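Local structure of hypothetical protein TT0907 (1WDI) at residues Asn61-Ile66 with Leu207-Gly212; Pro67-Ala72 with Glu81-Arg86; Glu231-Pro236 with Val261-Ser266. The protein probably transfers and isomerises the ribose moiety of S-adenosylmethionine onto the 7-aminomethyl group of 7-deazaguanine in tRNA, giving epoxyqueuosine. All coordinates share one frame; numbering follows the deposited sequence.

Contact 1. Residues Asn61-Ile66 with Leu207-Gly212; sequences NESKVI and LTLHVG
A parallel strand pair in the mixed sheet joins Asn61-Val65 to Leu207-Val211, pairing Asn61 with Leu207 and Val65 with Val211. The short axes diverge by 38°. Lys64 makes two backbone bonds to the partner strand: its N donates to Leu209 O at 2.9 Å, and its O accepts from Val211 N at 3.0 Å. Glu62 N also donates to Leu207 O, while the return bond from Leu209 N to Glu62 O is long and weak. Ile66 N closes the row on Val211 O.

On one face lie Asn61, Ser63, Val65, Leu207, Leu209 and Val211. Here Leu207 CD1 reaches Asn61 CB at 3.7 Å, and Asn61 and Leu209 run side by side in the same direction. Helix 258-266 of the same chain covers this end of the face, touching Asn61, Leu207 and Leu209. A bound citrate, probably from crystallisation, lies beside the Asn61 side chain. Farther along, Val65 CG2 meets Val211 CG2 at 3.9 Å.

The other face carries Glu62, Lys64, Thr208 and His210. Thr208 CG2 presses on Lys64 CB at 3.3 Å, tighter than usual for two carbons. Ile66 extends at chi2 (-177°), which brings CD1 over one face of the His210 imidazole, 3.4 Å from His210 CG. His210 ND1 is buried without a polar partner in the model. Gly212 ends the pairing with a positive phi of 103°; a beta carbon there would jam against the preceding carbonyl, Val65 CG1 and Ile66 N.

Contact 2. Residues Pro67-Ala72 with Glu81-Arg86; sequences PARLLA and EILLVR
Leu70 and Ile82 are paired across the strands, and their side chains cross at a slant on one face of the sheet, CB to CB at 3.7 Å. Leu70 is extended at chi2 (-179°), which carries its CD1 to Leu84 CB at 4.0 Å and close to Ile82 CG2. Ile82 reaches the other way along its strand, where its CD1 touches Ala72 CB at 3.6 Å. Ala68 CB meets Leu84 CB on this same face at 3.8 Å. Pro213, from a loop, packs on Ala68 and Leu84.

These residues belong to a beta hairpin formed by strands 57-73 and 79-84. Ala68 with Leu84 and Leu70 with Ile82 are the hydrogen-bonded antiparallel pairs, and each has both of its backbone bonds. Leu70 N donates to Ile82 O at 2.9 Å, and Ile82 N returns a bond to Leu70 O at 2.8 Å. Ala68 and Leu84 exchange a like pair.

Arg69, Leu83 and Glu81 occupy the opposite face of the hairpin. Arg69 bends at chi2 (68°), and its guanidinium comes to the Glu81 carboxylate. As modelled, Glu81 OE1 lies over one guanidinium face in a salt bridge to Arg69 NH2, but it is too close to Arg69 CZ, so the detail is doubtful. Leu83 CD2 lies at the guanidinium edge, 3.8 Å from Arg69 NH1. At the other end of the pair, the Pro67 and Val85 side chains meet obliquely, with Pro67 CG 4.1 Å from Val85 CG1.

Contact 3. Residues Glu231-Pro236 with Val261-Ser266; sequences EPYAIP and VRALES
Tyr233 lays one ring face against Ala263, whose methyl sits over it in a CH-pi contact. Ala263 CB is 4.0 Å from the Tyr233 ring centroid, 17° off the ring normal. It leans toward the CG side of the ring, with Tyr233 CG at 3.8 Å. At the far end of the ring, Tyr233 OH and Ser266 OG share a hydrogen bond of 3.1 Å; either may be the donor. Ser266 OG lies at the ring edge, near its plane. Ser266 is one helical turn past Ala263, so the ring spans that turn. An alanine in place of Tyr233 would probably open a gap beneath the Ala263 methyl and leave Ser266 OG without its phenolic mate.

The contact packs helix 258-266 on the adjoining strands 203-211, 231-235 and 277-281 of the mixed sheet. The short strand and helix axes lie 9.3 Å apart at 69°. Ala263 also touches Leu207 of the neighbouring strand. Ile235 CD1 completes the apolar part, 4.4 Å from Leu264 CD2.

Glu231 extends toward the helix with CG anti to its backbone N (chi1 178°). Its OE1 lies over one face of the Arg262 guanidinium, 3.3 Å from Arg262 NE, with the two side chains crossing at a slant. Arg262 NH2 donates to His229 O and, weakly, to Thr281 O. No N-H of Arg262 points at Glu231 OE1. This salt bridge is therefore likely to rest on charge attraction alone, and the carbonyl of His229 is likely to do more to fix how the guanidinium is turned.

In the fold
Contact 3 is buried; contacts 1 and 2 lie nearer the surface. All three reach the same mixed sheet. Contacts 1 and 2 share strand 57-73, and contact 2 is nested in the chain between the two segments of contact 1. Their centres are about 17 Å apart, and Val65 packs on Val85 where they meet. Contacts 1 and 3 sit on neighbouring strands, with Thr208 O and His210 N bonded to the backbone of strand 231-235. Contacts 1 and 2 rest mainly on backbone pairing, parallel in one and antiparallel in the other. Contact 3 joins strand to helix, through side chains.

Contact 1. Residues Asn61-Ile66 with Leu207-Gly212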
ATOM      1  N   ASN A  61       5.321   1.847  -4.096  1.00 22.44           N
ATOM      2  CA  ASN A  61       5.508   0.808  -3.105  1.00 26.58           C
ATOM      3  C   ASN A  61       5.268  -0.520  -3.815  1.00 27.67           C
ATOM      4  O   ASN A  61       4.343  -0.651  -4.615  1.00 26.48           O
ATOM      5  CB  ASN A  61       4.528   0.978  -1.938  1.00 28.27           C
ATOM      6  CG  ASN A  61       3.267   0.157  -2.103  1.00 31.31           C
ATOM      7  OD1 ASN A  61       3.287  -1.068  -1.964  1.00 32.37           O
ATOM      8  ND2 ASN A  61       2.158   0.828  -2.402  1.00 32.72           N
ATOM      9  N   GLU A  62       6.133  -1.490  -3.563  1.00 30.66           N
ATOM     10  CA  GLU A  62       5.959  -2.813  -4.143  1.00 33.57           C
ATOM     11  C   GLU A  62       5.913  -3.756  -2.957  1.00 33.95           C
ATOM     12  O   GLU A  62       6.866  -3.840  -2.187  1.00 32.06           O
ATOM     13  CB  GLU A  62       7.115  -3.179  -5.081  1.00 35.00           C
ATOM     14  CG  GLU A  62       8.508  -2.942  -4.526  1.00 41.14           C
ATOM     15  CD  GLU A  62       9.594  -3.491  -5.437  1.00 43.35           C
ATOM     16  OE1 GLU A  62       9.479  -3.335  -6.674  1.00 46.38           O
ATOM     17  OE2 GLU A  62      10.567  -4.074  -4.919  1.00 45.60           O
ATOM     18  N   SER A  63       4.787  -4.439  -2.798  1.00 36.02           N
ATOM     19  CA  SER A  63       4.610  -5.364  -1.689  1.00 39.55           C
ATOM     20  C   SER A  63       5.544  -6.560  -1.767  1.00 40.10           C
ATOM     21  O   SER A  63       5.733  -7.150  -2.832  1.00 40.23           O
ATOM     22  CB  SER A  63       3.160  -5.854  -1.638  1.00 40.07           C
ATOM     23  OG  SER A  63       2.278  -4.793  -1.311  1.00 44.39           O
ATOM     24  N   LYS A  64       6.136  -6.903  -0.629  1.00 40.84           N
ATOM     25  CA  LYS A  64       7.033  -8.047  -0.541  1.00 42.45           C
ATOM     26  C   LYS A  64       6.467  -8.968   0.530  1.00 42.97           C
ATOM     27  O   LYS A  64       6.253  -8.555   1.674  1.00 41.05           O
ATOM     28  CB  LYS A  64       8.442  -7.603  -0.153  1.00 45.01           C
ATOM     29  CG  LYS A  64       9.433  -8.743   0.013  1.00 49.46           C
ATOM     30  CD  LYS A  64      10.780  -8.223   0.489  1.00 52.01           C
ATOM     31  CE  LYS A  64      11.780  -9.350   0.684  1.00 53.91           C
ATOM     32  NZ  LYS A  64      13.104  -8.830   1.137  1.00 53.30           N
ATOM     33  N   VAL A  65       6.215 -10.215   0.152  1.00 43.19           N
ATOM     34  CA  VAL A  65       5.658 -11.176   1.085  1.00 44.12           C
ATOM     35  C   VAL A  65       6.710 -11.720   2.038  1.00 44.87           C
ATOM     36  O   VAL A  65       7.823 -12.058   1.635  1.00 44.73           O
ATOM     37  CB  VAL A  65       4.996 -12.359   0.339  1.00 44.75           C
ATOM     38  CG1 VAL A  65       4.445 -13.367   1.338  1.00 44.06           C
ATOM     39  CG2 VAL A  65       3.880 -11.843  -0.559  1.00 45.01           C
ATOM     40  N   ILE A  66       6.346 -11.785   3.312  1.00 45.46           N
ATOM     41  CA  ILE A  66       7.225 -12.318   4.340  1.00 48.21           C
ATOM     42  C   ILE A  66       6.571 -13.598   4.858  1.00 48.69           C
ATOM     43  O   ILE A  66       5.619 -13.546   5.635  1.00 48.20           O
ATOM     44  CB  ILE A  66       7.409 -11.316   5.503  1.00 49.18           C
ATOM     45  CG1 ILE A  66       8.198 -10.097   5.013  1.00 49.68           C
ATOM     46  CG2 ILE A  66       8.129 -11.988   6.669  1.00 48.39           C
ATOM     47  CD1 ILE A  66       8.497  -9.082   6.093  1.00 50.17           C
ATOM     48  N   LEU A 207       9.945   1.569  -2.843  1.00 21.13           N
ATOM     49  CA  LEU A 207      10.247   1.165  -1.475  1.00 22.60           C
ATOM     50  C   LEU A 207       9.419  -0.101  -1.257  1.00 24.86           C
ATOM     51  O   LEU A 207       8.556  -0.437  -2.079  1.00 23.79           O
ATOM     52  CB  LEU A 207       9.882   2.256  -0.460  1.00 21.91           C
ATOM     53  CG  LEU A 207       8.498   2.910  -0.458  1.00 20.94           C
ATOM     54  CD1 LEU A 207       7.461   1.974   0.140  1.00 23.05           C
ATOM     55  CD2 LEU A 207       8.583   4.193   0.351  1.00 22.12           C
ATOM     56  N   THR A 208       9.669  -0.799  -0.158  1.00 25.79           N
ATOM     57  CA  THR A 208       8.973  -2.051   0.107  1.00 28.98           C
ATOM     58  C   THR A 208       7.999  -2.064   1.276  1.00 30.08           C
ATOM     59  O   THR A 208       8.328  -1.639   2.378  1.00 32.12           O
ATOM     60  CB  THR A 208       9.994  -3.183   0.358  1.00 29.91           C
ATOM     61  OG1 THR A 208      10.960  -3.207  -0.700  1.00 33.17           O
ATOM     62  CG2 THR A 208       9.295  -4.519   0.428  1.00 30.36           C
ATOM     63  N   LEU A 209       6.795  -2.566   1.026  1.00 30.85           N
ATOM     64  CA  LEU A 209       5.796  -2.708   2.074  1.00 32.48           C
ATOM     65  C   LEU A 209       5.823  -4.197   2.424  1.00 31.89           C
ATOM     66  O   LEU A 209       5.629  -5.039   1.549  1.00 32.53           O
ATOM     67  CB  LEU A 209       4.397  -2.334   1.569  1.00 32.24           C
ATOM     68  CG  LEU A 209       3.266  -2.672   2.550  1.00 34.17           C
ATOM     69  CD1 LEU A 209       3.430  -1.850   3.823  1.00 35.28           C
ATOM     70  CD2 LEU A 209       1.914  -2.403   1.913  1.00 35.88           C
ATOM     71  N   HIS A 210       6.087  -4.529   3.682  1.00 32.09           N
ATOM     72  CA  HIS A 210       6.117  -5.936   4.080  1.00 33.70           C
ATOM     73  C   HIS A 210       4.707  -6.449   4.344  1.00 33.37           C
ATOM     74  O   HIS A 210       3.953  -5.834   5.092  1.00 34.22           O
ATOM     75  CB  HIS A 210       6.963  -6.135   5.345  1.00 33.54           C
ATOM     76  CG  HIS A 210       8.415  -5.820   5.161  1.00 34.40           C
ATOM     77  ND1 HIS A 210       9.138  -6.249   4.070  1.00 36.11           N
ATOM     78  CD2 HIS A 210       9.286  -5.147   5.948  1.00 35.24           C
ATOM     79  CE1 HIS A 210      10.393  -5.857   4.192  1.00 35.08           C
ATOM     80  NE2 HIS A 210      10.509  -5.186   5.324  1.00 36.95           N
ATOM     81  N   VAL A 211       4.353  -7.567   3.718  1.00 34.85           N
ATOM     82  CA  VAL A 211       3.037  -8.171   3.907  1.00 37.12           C
ATOM     83  C   VAL A 211       3.211  -9.674   4.073  1.00 38.41           C
ATOM     84  O   VAL A 211       4.311 -10.199   3.908  1.00 38.29           O
ATOM     85  CB  VAL A 211       2.100  -7.934   2.693  1.00 36.97           C
ATOM     86  CG1 VAL A 211       2.028  -6.448   2.364  1.00 38.11           C
ATOM     87  CG2 VAL A 211       2.580  -8.742   1.494  1.00 35.71           C
ATOM     88  N   GLY A 212       2.124 -10.365   4.394  1.00 41.18           N
ATOM     89  CA  GLY A 212       2.198 -11.805   4.555  1.00 43.24           C
ATOM     90  C   GLY A 212       2.206 -12.272   5.997  1.00 44.84           C
ATOM     91  O   GLY A 212       2.346 -11.464   6.912  1.00 44.31           O
TER

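Contact 2. Residues Pro67-Ala72 with Glu81-Arg86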
ATOM      1  N   PRO A  67       7.061 -14.764   4.404  1.00 50.15           N
ATOM      2  CA  PRO A  67       6.539 -16.075   4.805  1.00 50.96           C
ATOM      3  C   PRO A  67       6.598 -16.314   6.312  1.00 52.06           C
ATOM      4  O   PRO A  67       7.254 -15.575   7.043  1.00 51.72           O
ATOM      5  CB  PRO A  67       7.429 -17.050   4.038  1.00 50.82           C
ATOM      6  CG  PRO A  67       7.773 -16.283   2.802  1.00 52.04           C
ATOM      7  CD  PRO A  67       8.090 -14.915   3.361  1.00 50.41           C
ATOM      8  N   ALA A  68       5.914 -17.361   6.765  1.00 54.58           N
ATOM      9  CA  ALA A  68       5.884 -17.704   8.181  1.00 55.72           C
ATOM     10  C   ALA A  68       6.568 -19.040   8.449  1.00 56.25           C
ATOM     11  O   ALA A  68       6.280 -20.040   7.794  1.00 55.62           O
ATOM     12  CB  ALA A  68       4.447 -17.753   8.674  1.00 55.98           C
ATOM     13  N   ARG A  69       7.480 -19.042   9.416  1.00 57.71           N
ATOM     14  CA  ARG A  69       8.210 -20.246   9.792  1.00 58.91           C
ATOM     15  C   ARG A  69       7.339 -21.048  10.752  1.00 58.29           C
ATOM     16  O   ARG A  69       7.170 -20.670  11.911  1.00 58.02           O
ATOM     17  CB  ARG A  69       9.522 -19.869  10.484  1.00 60.29           C
ATOM     18  CG  ARG A  69      10.491 -21.022  10.687  1.00 63.19           C
ATOM     19  CD  ARG A  69      11.052 -21.512   9.359  1.00 65.56           C
ATOM     20  NE  ARG A  69      12.181 -22.418   9.544  1.00 67.35           N
ATOM     21  CZ  ARG A  69      12.901 -22.929   8.550  1.00 68.17           C
ATOM     22  NH1 ARG A  69      12.609 -22.622   7.293  1.00 68.65           N
ATOM     23  NH2 ARG A  69      13.916 -23.742   8.813  1.00 68.74           N
ATOM     24  N   LEU A  70       6.776 -22.150  10.268  1.00 58.06           N
ATOM     25  CA  LEU A  70       5.919 -22.979  11.105  1.00 57.12           C
ATOM     26  C   LEU A  70       6.464 -24.391  11.277  1.00 56.85           C
ATOM     27  O   LEU A  70       7.042 -24.966  10.355  1.00 56.16           O
ATOM     28  CB  LEU A  70       4.507 -23.036  10.516  1.00 57.00           C
ATOM     29  CG  LEU A  70       3.761 -21.703  10.398  1.00 56.02           C
ATOM     30  CD1 LEU A  70       2.379 -21.947   9.816  1.00 54.25           C
ATOM     31  CD2 LEU A  70       3.653 -21.045  11.765  1.00 55.85           C
ATOM     32  N   LEU A  71       6.279 -24.938  12.473  1.00 56.71           N
ATOM     33  CA  LEU A  71       6.736 -26.287  12.784  1.00 57.00           C
ATOM     34  C   LEU A  71       5.528 -27.171  13.070  1.00 56.64           C
ATOM     35  O   LEU A  71       4.717 -26.867  13.947  1.00 55.74           O
ATOM     36  CB  LEU A  71       7.675 -26.274  13.998  1.00 57.36           C
ATOM     37  CG  LEU A  71       7.135 -25.779  15.347  1.00 57.97           C
ATOM     38  CD1 LEU A  71       8.172 -26.044  16.427  1.00 58.49           C
ATOM     39  CD2 LEU A  71       6.807 -24.293  15.278  1.00 59.23           C
ATOM     40  N   ALA A  72       5.409 -28.262  12.322  1.00 56.33           N
ATOM     41  CA  ALA A  72       4.293 -29.180  12.501  1.00 57.09           C
ATOM     42  C   ALA A  72       4.754 -30.561  12.960  1.00 57.39           C
ATOM     43  O   ALA A  72       5.866 -30.724  13.469  1.00 57.56           O
ATOM     44  CB  ALA A  72       3.500 -29.294  11.200  1.00 56.48           C
ATOM     45  N   GLU A  81       8.309 -28.973   8.158  1.00 76.09           N
ATOM     46  CA  GLU A  81       8.335 -27.517   8.166  1.00 76.40           C
ATOM     47  C   GLU A  81       7.203 -26.972   7.311  1.00 75.98           C
ATOM     48  O   GLU A  81       6.789 -27.603   6.339  1.00 75.96           O
ATOM     49  CB  GLU A  81       9.673 -27.003   7.631  1.00 77.79           C
ATOM     50  CG  GLU A  81      10.862 -27.301   8.529  1.00 79.54           C
ATOM     51  CD  GLU A  81      12.159 -26.735   7.984  1.00 80.78           C
ATOM     52  OE1 GLU A  81      12.206 -25.516   7.711  1.00 81.03           O
ATOM     53  OE2 GLU A  81      13.131 -27.505   7.831  1.00 81.53           O
ATOM     54  N   ILE A  82       6.701 -25.800   7.680  1.00 75.53           N
ATOM     55  CA  ILE A  82       5.622 -25.173   6.933  1.00 75.75           C
ATOM     56  C   ILE A  82       5.870 -23.683   6.742  1.00 75.98           C
ATOM     57  O   ILE A  82       5.692 -22.891   7.666  1.00 75.16           O
ATOM     58  CB  ILE A  82       4.263 -25.347   7.645  1.00 75.62           C
ATOM     59  CG1 ILE A  82       3.925 -26.835   7.771  1.00 75.37           C
ATOM     60  CG2 ILE A  82       3.175 -24.617   6.865  1.00 75.15           C
ATOM     61  CD1 ILE A  82       2.601 -27.107   8.459  1.00 74.31           C
ATOM     62  N   LEU A  83       6.292 -23.312   5.538  1.00 76.76           N
ATOM     63  CA  LEU A  83       6.543 -21.915   5.219  1.00 77.63           C
ATOM     64  C   LEU A  83       5.275 -21.304   4.646  1.00 77.98           C
ATOM     65  O   LEU A  83       5.067 -21.303   3.433  1.00 78.03           O
ATOM     66  CB  LEU A  83       7.681 -21.788   4.205  1.00 77.99           C
ATOM     67  CG  LEU A  83       9.091 -22.055   4.734  1.00 77.90           C
ATOM     68  CD1 LEU A  83      10.091 -21.971   3.592  1.00 78.05           C
ATOM     69  CD2 LEU A  83       9.428 -21.041   5.819  1.00 77.67           C
ATOM     70  N   LEU A  84       4.424 -20.798   5.531  1.00 78.86           N
ATOM     71  CA  LEU A  84       3.171 -20.181   5.124  1.00 80.43           C
ATOM     72  C   LEU A  84       3.499 -18.904   4.353  1.00 82.10           C
ATOM     73  O   LEU A  84       4.037 -17.953   4.920  1.00 82.01           O
ATOM     74  CB  LEU A  84       2.330 -19.854   6.361  1.00 79.31           C
ATOM     75  CG  LEU A  84       0.849 -19.547   6.147  1.00 78.89           C
ATOM     76  CD1 LEU A  84       0.160 -20.763   5.547  1.00 78.57           C
ATOM     77  CD2 LEU A  84       0.207 -19.174   7.472  1.00 78.75           C
ATOM     78  N   VAL A  85       3.177 -18.886   3.062  1.00 84.15           N
ATOM     79  CA  VAL A  85       3.468 -17.726   2.228  1.00 86.31           C
ATOM     80  C   VAL A  85       2.321 -16.730   2.069  1.00 88.15           C
ATOM     81  O   VAL A  85       2.459 -15.565   2.437  1.00 88.05           O
ATOM     82  CB  VAL A  85       3.949 -18.159   0.821  1.00 86.22           C
ATOM     83  CG1 VAL A  85       5.249 -18.937   0.937  1.00 86.17           C
ATOM     84  CG2 VAL A  85       2.891 -19.004   0.139  1.00 86.01           C
ATOM     85  N   ARG A  86       1.194 -17.177   1.524  1.00 90.56           N
ATOM     86  CA  ARG A  86       0.064 -16.277   1.321  1.00 93.24           C
ATOM     87  C   ARG A  86      -1.250 -17.023   1.095  1.00 94.63           C
ATOM     88  O   ARG A  86      -1.300 -18.252   1.174  1.00 94.69           O
ATOM     89  CB  ARG A  86       0.352 -15.362   0.126  1.00 94.17           C
ATOM     90  CG  ARG A  86      -0.569 -14.158   0.002  1.00 95.65           C
ATOM     91  CD  ARG A  86      -0.412 -13.215   1.184  1.00 96.68           C
ATOM     92  NE  ARG A  86      -1.233 -12.016   1.038  1.00 97.58           N
ATOM     93  CZ  ARG A  86      -1.272 -11.024   1.922  1.00 97.77           C
ATOM     94  NH1 ARG A  86      -0.535 -11.085   3.022  1.00 98.15           N
ATOM     95  NH2 ARG A  86      -2.046  -9.970   1.706  1.00 98.10           N
TER

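Contact 3. Residues Glu231-Pro236 with Val261-Ser266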
ATOM      1  N   GLU A 231       2.269  -0.338   9.947  1.00 47.32           N
ATOM      2  CA  GLU A 231       2.736  -0.608   8.594  1.00 42.96           C
ATOM      3  C   GLU A 231       4.241  -0.868   8.565  1.00 39.29           C
ATOM      4  O   GLU A 231       5.039   0.053   8.729  1.00 36.02           O
ATOM      5  CB  GLU A 231       2.403   0.579   7.680  1.00 44.17           C
ATOM      6  CG  GLU A 231       2.891   0.437   6.240  1.00 44.04           C
ATOM      7  CD  GLU A 231       2.607   1.674   5.397  1.00 46.02           C
ATOM      8  OE1 GLU A 231       1.435   2.106   5.349  1.00 45.68           O
ATOM      9  OE2 GLU A 231       3.554   2.213   4.780  1.00 43.09           O
ATOM     10  N   PRO A 232       4.643  -2.135   8.379  1.00 37.06           N
ATOM     11  CA  PRO A 232       6.063  -2.492   8.328  1.00 34.67           C
ATOM     12  C   PRO A 232       6.560  -2.272   6.900  1.00 31.77           C
ATOM     13  O   PRO A 232       5.924  -2.710   5.947  1.00 32.93           O
ATOM     14  CB  PRO A 232       6.059  -3.960   8.738  1.00 35.47           C
ATOM     15  CG  PRO A 232       4.787  -4.460   8.119  1.00 38.08           C
ATOM     16  CD  PRO A 232       3.796  -3.343   8.421  1.00 38.10           C
ATOM     17  N   TYR A 233       7.694  -1.596   6.752  1.00 28.32           N
ATOM     18  CA  TYR A 233       8.225  -1.308   5.423  1.00 26.48           C
ATOM     19  C   TYR A 233       9.746  -1.312   5.402  1.00 27.06           C
ATOM     20  O   TYR A 233      10.399  -1.347   6.441  1.00 24.85           O
ATOM     21  CB  TYR A 233       7.739   0.072   4.970  1.00 24.94           C
ATOM     22  CG  TYR A 233       8.231   1.177   5.880  1.00 22.83           C
ATOM     23  CD1 TYR A 233       9.520   1.700   5.746  1.00 23.58           C
ATOM     24  CD2 TYR A 233       7.433   1.650   6.923  1.00 22.64           C
ATOM     25  CE1 TYR A 233      10.005   2.665   6.634  1.00 23.08           C
ATOM     26  CE2 TYR A 233       7.903   2.610   7.811  1.00 21.41           C
ATOM     27  CZ  TYR A 233       9.190   3.114   7.663  1.00 23.68           C
ATOM     28  OH  TYR A 233       9.653   4.067   8.543  1.00 21.76           O
ATOM     29  N   ALA A 234      10.300  -1.255   4.199  1.00 26.31           N
ATOM     30  CA  ALA A 234      11.743  -1.217   4.034  1.00 26.94           C
ATOM     31  C   ALA A 234      12.059  -0.249   2.909  1.00 25.18           C
ATOM     32  O   ALA A 234      11.443  -0.297   1.847  1.00 25.83           O
ATOM     33  CB  ALA A 234      12.287  -2.609   3.708  1.00 26.36           C
ATOM     34  N   ILE A 235      13.004   0.648   3.157  1.00 25.54           N
ATOM     35  CA  ILE A 235      13.404   1.608   2.146  1.00 24.81           C
ATOM     36  C   ILE A 235      14.820   1.295   1.678  1.00 25.49           C
ATOM     37  O   ILE A 235      15.775   1.399   2.447  1.00 25.19           O
ATOM     38  CB  ILE A 235      13.369   3.045   2.687  1.00 25.47           C
ATOM     39  CG1 ILE A 235      11.950   3.393   3.151  1.00 25.75           C
ATOM     40  CG2 ILE A 235      13.844   4.008   1.605  1.00 25.59           C
ATOM     41  CD1 ILE A 235      11.812   4.793   3.666  1.00 27.46           C
ATOM     42  N   PRO A 236      14.968   0.892   0.407  1.00 24.94           N
ATOM     43  CA  PRO A 236      16.278   0.568  -0.163  1.00 23.88           C
ATOM     44  C   PRO A 236      17.231   1.750  -0.042  1.00 24.93           C
ATOM     45  O   PRO A 236      16.812   2.913  -0.096  1.00 23.55           O
ATOM     46  CB  PRO A 236      15.949   0.246  -1.622  1.00 24.23           C
ATOM     47  CG  PRO A 236      14.572  -0.337  -1.528  1.00 23.89           C
ATOM     48  CD  PRO A 236      13.892   0.613  -0.562  1.00 23.79           C
ATOM     49  N   VAL A 261       3.479   7.526   1.174  1.00 18.44           N
ATOM     50  CA  VAL A 261       3.503   8.728   2.007  1.00 17.05           C
ATOM     51  C   VAL A 261       3.859   8.369   3.459  1.00 18.73           C
ATOM     52  O   VAL A 261       4.780   8.938   4.044  1.00 17.22           O
ATOM     53  CB  VAL A 261       2.131   9.437   2.017  1.00 17.88           C
ATOM     54  CG1 VAL A 261       2.143  10.571   3.036  1.00 13.13           C
ATOM     55  CG2 VAL A 261       1.798   9.971   0.618  1.00 16.19           C
ATOM     56  N   ARG A 262       3.129   7.415   4.027  1.00 19.15           N
ATOM     57  CA  ARG A 262       3.350   7.008   5.416  1.00 22.99           C
ATOM     58  C   ARG A 262       4.761   6.479   5.663  1.00 22.46           C
ATOM     59  O   ARG A 262       5.368   6.773   6.690  1.00 22.83           O
ATOM     60  CB  ARG A 262       2.319   5.946   5.818  1.00 23.99           C
ATOM     61  CG  ARG A 262       0.872   6.435   5.787  1.00 27.80           C
ATOM     62  CD  ARG A 262      -0.104   5.277   5.955  1.00 31.34           C
ATOM     63  NE  ARG A 262       0.127   4.552   7.199  1.00 39.95           N
ATOM     64  CZ  ARG A 262      -0.545   3.469   7.574  1.00 42.22           C
ATOM     65  NH1 ARG A 262      -1.501   2.976   6.798  1.00 45.02           N
ATOM     66  NH2 ARG A 262      -0.260   2.878   8.728  1.00 44.07           N
ATOM     67  N   ALA A 263       5.284   5.700   4.722  1.00 21.48           N
ATOM     68  CA  ALA A 263       6.622   5.152   4.879  1.00 20.10           C
ATOM     69  C   ALA A 263       7.681   6.251   4.821  1.00 20.33           C
ATOM     70  O   ALA A 263       8.532   6.335   5.708  1.00 20.51           O
ATOM     71  CB  ALA A 263       6.891   4.092   3.813  1.00 19.10           C
ATOM     72  N   LEU A 264       7.626   7.103   3.797  1.00 18.67           N
ATOM     73  CA  LEU A 264       8.605   8.186   3.664  1.00 17.15           C
ATOM     74  C   LEU A 264       8.582   9.157   4.849  1.00 18.56           C
ATOM     75  O   LEU A 264       9.630   9.501   5.400  1.00 18.66           O
ATOM     76  CB  LEU A 264       8.382   8.966   2.362  1.00 15.61           C
ATOM     77  CG  LEU A 264       8.655   8.224   1.046  1.00 16.58           C
ATOM     78  CD1 LEU A 264       8.312   9.130  -0.148  1.00 15.45           C
ATOM     79  CD2 LEU A 264      10.131   7.815   0.990  1.00 17.13           C
ATOM     80  N   GLU A 265       7.393   9.605   5.246  1.00 16.45           N
ATOM     81  CA  GLU A 265       7.294  10.539   6.363  1.00 17.86           C
ATOM     82  C   GLU A 265       7.747   9.905   7.686  1.00 17.56           C
ATOM     83  O   GLU A 265       8.351  10.567   8.520  1.00 18.94           O
ATOM     84  CB  GLU A 265       5.859  11.071   6.484  1.00 18.45           C
ATOM     85  CG  GLU A 265       5.396  11.949   5.303  1.00 16.97           C
ATOM     86  CD  GLU A 265       6.186  13.248   5.152  1.00 19.56           C
ATOM     87  OE1 GLU A 265       6.559  13.849   6.180  1.00 20.78           O
ATOM     88  OE2 GLU A 265       6.420  13.690   4.006  1.00 19.74           O
ATOM     89  N   SER A 266       7.466   8.622   7.867  1.00 19.43           N
ATOM     90  CA  SER A 266       7.871   7.923   9.085  1.00 22.79           C
ATOM     91  C   SER A 266       9.385   7.691   9.140  1.00 22.83           C
ATOM     92  O   SER A 266       9.973   7.624  10.221  1.00 22.13           O
ATOM     93  CB  SER A 266       7.158   6.578   9.181  1.00 24.41           C
ATOM     94  OG  SER A 266       7.711   5.801  10.233  1.00 32.87           O
TER